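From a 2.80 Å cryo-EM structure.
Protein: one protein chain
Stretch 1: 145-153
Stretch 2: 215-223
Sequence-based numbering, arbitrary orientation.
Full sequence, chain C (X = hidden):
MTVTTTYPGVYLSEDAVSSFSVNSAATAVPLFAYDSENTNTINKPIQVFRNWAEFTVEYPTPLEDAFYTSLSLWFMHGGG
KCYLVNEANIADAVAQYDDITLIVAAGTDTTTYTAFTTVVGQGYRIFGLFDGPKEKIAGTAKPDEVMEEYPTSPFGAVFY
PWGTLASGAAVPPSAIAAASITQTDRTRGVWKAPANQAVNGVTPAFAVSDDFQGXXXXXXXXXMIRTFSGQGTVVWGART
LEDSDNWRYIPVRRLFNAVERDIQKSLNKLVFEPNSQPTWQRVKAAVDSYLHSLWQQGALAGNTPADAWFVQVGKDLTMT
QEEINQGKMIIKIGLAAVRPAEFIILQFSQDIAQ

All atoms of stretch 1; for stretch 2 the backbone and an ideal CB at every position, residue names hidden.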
# COMPACT_ATOMS: atom_id res chain seq x y z
N GLU C 145 87.51 65.58 2.98
CA GLU C 145 88.42 65.35 4.09
C GLU C 145 87.74 65.56 5.44
O GLU C 145 88.21 65.05 6.45
CB GLU C 145 89.64 66.26 3.96
CG GLU C 145 90.49 65.98 2.73
CD GLU C 145 91.18 64.63 2.78
OE1 GLU C 145 91.56 64.20 3.89
OE2 GLU C 145 91.35 64.00 1.72
N VAL C 146 86.64 66.32 5.46
CA VAL C 146 85.86 66.50 6.68
C VAL C 146 85.02 65.28 6.99
O VAL C 146 84.85 64.93 8.17
CB VAL C 146 84.99 67.77 6.52
CG1 VAL C 146 84.16 68.05 7.76
CG2 VAL C 146 85.86 68.96 6.18
N MET C 147 84.55 64.57 5.97
CA MET C 147 83.58 63.49 6.12
C MET C 147 84.23 62.11 6.05
O MET C 147 83.58 61.14 5.65
CB MET C 147 82.51 63.61 5.04
CG MET C 147 81.79 64.93 5.04
SD MET C 147 80.99 65.25 6.61
CE MET C 147 79.73 64.00 6.57
N GLU C 148 85.50 62.00 6.43
CA GLU C 148 86.21 60.74 6.26
C GLU C 148 86.18 59.84 7.49
O GLU C 148 86.55 58.67 7.39
CB GLU C 148 87.66 61.00 5.86
CG GLU C 148 88.49 61.70 6.91
CD GLU C 148 89.90 61.98 6.43
OE1 GLU C 148 90.21 61.64 5.28
OE2 GLU C 148 90.69 62.56 7.21
N GLU C 149 85.77 60.35 8.65
CA GLU C 149 85.67 59.52 9.84
C GLU C 149 84.32 58.83 9.97
O GLU C 149 84.15 58.00 10.86
CB GLU C 149 85.92 60.34 11.10
CG GLU C 149 84.85 61.37 11.39
CD GLU C 149 85.11 62.14 12.67
OE1 GLU C 149 86.14 61.87 13.32
OE2 GLU C 149 84.29 63.01 13.02
N TYR C 150 83.38 59.15 9.12
CA TYR C 150 82.01 58.67 9.22
C TYR C 150 81.80 57.45 8.34
O TYR C 150 82.50 57.27 7.34
CB TYR C 150 81.05 59.78 8.80
CG TYR C 150 81.15 60.99 9.68
CD1 TYR C 150 80.58 61.01 10.94
CD2 TYR C 150 81.82 62.12 9.24
CE1 TYR C 150 80.68 62.11 11.74
CE2 TYR C 150 81.93 63.23 10.04
CZ TYR C 150 81.35 63.22 11.29
OH TYR C 150 81.46 64.33 12.09
N PRO C 151 80.85 56.58 8.70
CA PRO C 151 80.53 55.43 7.84
C PRO C 151 79.86 55.82 6.53
O PRO C 151 79.51 56.98 6.32
CB PRO C 151 79.59 54.59 8.71
CG PRO C 151 79.90 54.99 10.10
CD PRO C 151 80.23 56.44 10.04
N THR C 152 79.70 54.85 5.63
CA THR C 152 79.04 55.09 4.35
C THR C 152 77.70 54.36 4.30
O THR C 152 77.09 54.20 3.24
CB THR C 152 79.98 54.65 3.21
OG1 THR C 152 81.32 54.98 3.57
CG2 THR C 152 79.70 55.43 1.92
N SER C 153 77.23 53.91 5.45
CA SER C 153 75.98 53.17 5.56
C SER C 153 74.79 54.11 5.38
O SER C 153 74.87 55.29 5.71
CB SER C 153 75.89 52.49 6.92
OG SER C 153 75.77 53.46 7.94
N UNK C 215 78.09 72.99 -0.51
CA UNK C 215 79.19 72.07 -0.75
C UNK C 215 78.97 70.73 -0.08
O UNK C 215 79.51 69.71 -0.54
CB UNK C 215 80.50 72.68 -0.26
N UNK C 216 78.19 70.69 1.00
CA UNK C 216 78.04 69.50 1.81
C UNK C 216 76.74 68.76 1.57
O UNK C 216 76.55 67.70 2.17
CB UNK C 216 78.15 69.87 3.29
N UNK C 217 75.84 69.28 0.75
CA UNK C 217 74.55 68.63 0.57
C UNK C 217 74.64 67.39 -0.32
O UNK C 217 73.71 66.59 -0.32
CB UNK C 217 73.55 69.62 -0.02
N UNK C 218 75.73 67.22 -1.05
CA UNK C 218 75.97 66.03 -1.85
C UNK C 218 76.86 65.07 -1.08
O UNK C 218 77.56 65.44 -0.14
CB UNK C 218 76.60 66.39 -3.19
N UNK C 219 76.83 63.81 -1.50
CA UNK C 219 77.76 62.85 -0.94
C UNK C 219 77.33 62.38 0.44
O UNK C 219 76.42 61.56 0.58
CB UNK C 219 79.16 63.46 -0.87
N UNK C 220 78.01 62.88 1.48
CA UNK C 220 77.81 62.31 2.80
C UNK C 220 77.09 63.27 3.74
O UNK C 220 76.99 63.01 4.94
CB UNK C 220 79.16 61.91 3.40
N UNK C 221 76.60 64.41 3.22
CA UNK C 221 75.43 65.10 3.76
C UNK C 221 75.49 65.58 5.21
O UNK C 221 74.92 64.93 6.09
CB UNK C 221 74.23 64.17 3.63
N UNK C 222 76.24 66.66 5.50
CA UNK C 222 76.34 67.19 6.86
C UNK C 222 75.04 67.56 7.56
O UNK C 222 75.03 67.52 8.79
CB UNK C 222 77.23 68.43 6.83
N UNK C 223 73.97 67.93 6.84
CA UNK C 223 72.63 68.18 7.42
C UNK C 223 72.64 69.29 8.48
O UNK C 223 72.48 69.03 9.67
CB UNK C 223 72.09 66.89 8.04

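Position 215 has nothing of stretch 1 within 5.5 Å of its ideal CB, so this contact sets no rule for it. Lys 215 stays out of reach.

At 216 the ideal CB is likewise free of neighbours, but CA-to-CB points toward stretch 1, where Val 146 presents its methyl groups some way off. A short side chain would fall short; a long apolar or aromatic one could span the gap. Tyr 216 does so with chi1 in the m well. The CB of Val 146 sits at the ring edge, near its plane, 4.4 Å from Tyr 216 CE1, and Val 146 CG2 lies 3.9 Å from Tyr 216 OH.

Positions 217 and 218 are out of reach, and stretch 1 leaves both choices open. They are Asn 217, whose ND2 is hydrogen-bonded elsewhere in the structure, and Gln 218.

Position 219 is decided by its backbone: phi is 78° and psi -105°, and it is the second residue of a type II' turn running from 218 to 221. Positive phi favours glycine, and Gly 219 is found.

Position 220 is the centre of the contact. Its CA lies 6.8 Å from the CA of Met 147, its CA-to-CB bond points toward stretch 1, and its ideal CB is 3.8 Å from Met 147 CE. Farther out, the carbonyl oxygens of Met 147 and Tyr 150 face a common space and offer two acceptors there. The site therefore asks for an apolar stem and a donor at its end; lysine or arginine would be natural candidates, and a medium apolar chain could satisfy the stem alone. Lys 220 supplies both parts. Its chain runs m, t, p, t, the bend at chi3 steering the ammonium so that NZ donates to Met 147 O at 2.6 Å and to Tyr 150 O at 3.0 Å. One amine thus ties together two carbonyls of a loop, while Lys 220 CE passes 3.5 Å from Pro 151 O.

At 221 CA-to-CB points away, and phi of 60° would ease glycine, asparagine or aspartate. The deposited Ala 221 adopts this positive phi with only a methyl group.

Position 222 points sideways, with its ideal CB 4.9 Å from Met 147 SD. A branched or flexible apolar chain could close that distance. Leu 222 does: its CD2 packs 3.6 Å from Met 147 SD.

Position 223 is out of reach, with phi again positive at 59°, which suits glycine or asparagine. Asn 223 is present, its amide bonded elsewhere.

Stretch 2, residues 215-223: KYNQGKALN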
# COMPACT_ATOMS: atom_id res chain seq x y z
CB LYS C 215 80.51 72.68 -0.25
CG LYS C 215 80.97 73.90 -1.00
CD LYS C 215 82.35 74.35 -0.54
CE LYS C 215 82.28 75.45 0.50
NZ LYS C 215 81.89 74.95 1.85
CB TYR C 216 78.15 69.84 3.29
CG TYR C 216 79.52 70.31 3.69
CD1 TYR C 216 80.53 69.40 3.92
CD2 TYR C 216 79.80 71.66 3.81
CE1 TYR C 216 81.78 69.82 4.30
CE2 TYR C 216 81.05 72.09 4.16
CZ TYR C 216 82.04 71.16 4.40
OH TYR C 216 83.29 71.58 4.76
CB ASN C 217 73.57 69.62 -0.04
CG ASN C 217 72.13 69.24 0.20
OD1 ASN C 217 71.84 68.34 0.98
ND2 ASN C 217 71.22 69.90 -0.50
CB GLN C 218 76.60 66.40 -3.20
CG GLN C 218 77.94 67.14 -3.12
CD GLN C 218 79.15 66.21 -3.12
OE1 GLN C 218 79.13 65.14 -3.71
NE2 GLN C 218 80.22 66.64 -2.45
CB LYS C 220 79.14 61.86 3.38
CG LYS C 220 79.71 60.66 2.63
CD LYS C 220 81.06 60.23 3.16
CE LYS C 220 80.93 59.55 4.50
NZ LYS C 220 82.23 59.01 4.97
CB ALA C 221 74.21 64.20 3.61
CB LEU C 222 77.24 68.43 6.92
CG LEU C 222 78.73 68.25 7.17
CD1 LEU C 222 79.40 69.60 7.25
CD2 LEU C 222 78.90 67.56 8.48
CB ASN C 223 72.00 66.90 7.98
CG ASN C 223 71.53 65.96 6.91
OD1 ASN C 223 70.96 66.38 5.91
ND2 ASN C 223 71.76 64.68 7.11
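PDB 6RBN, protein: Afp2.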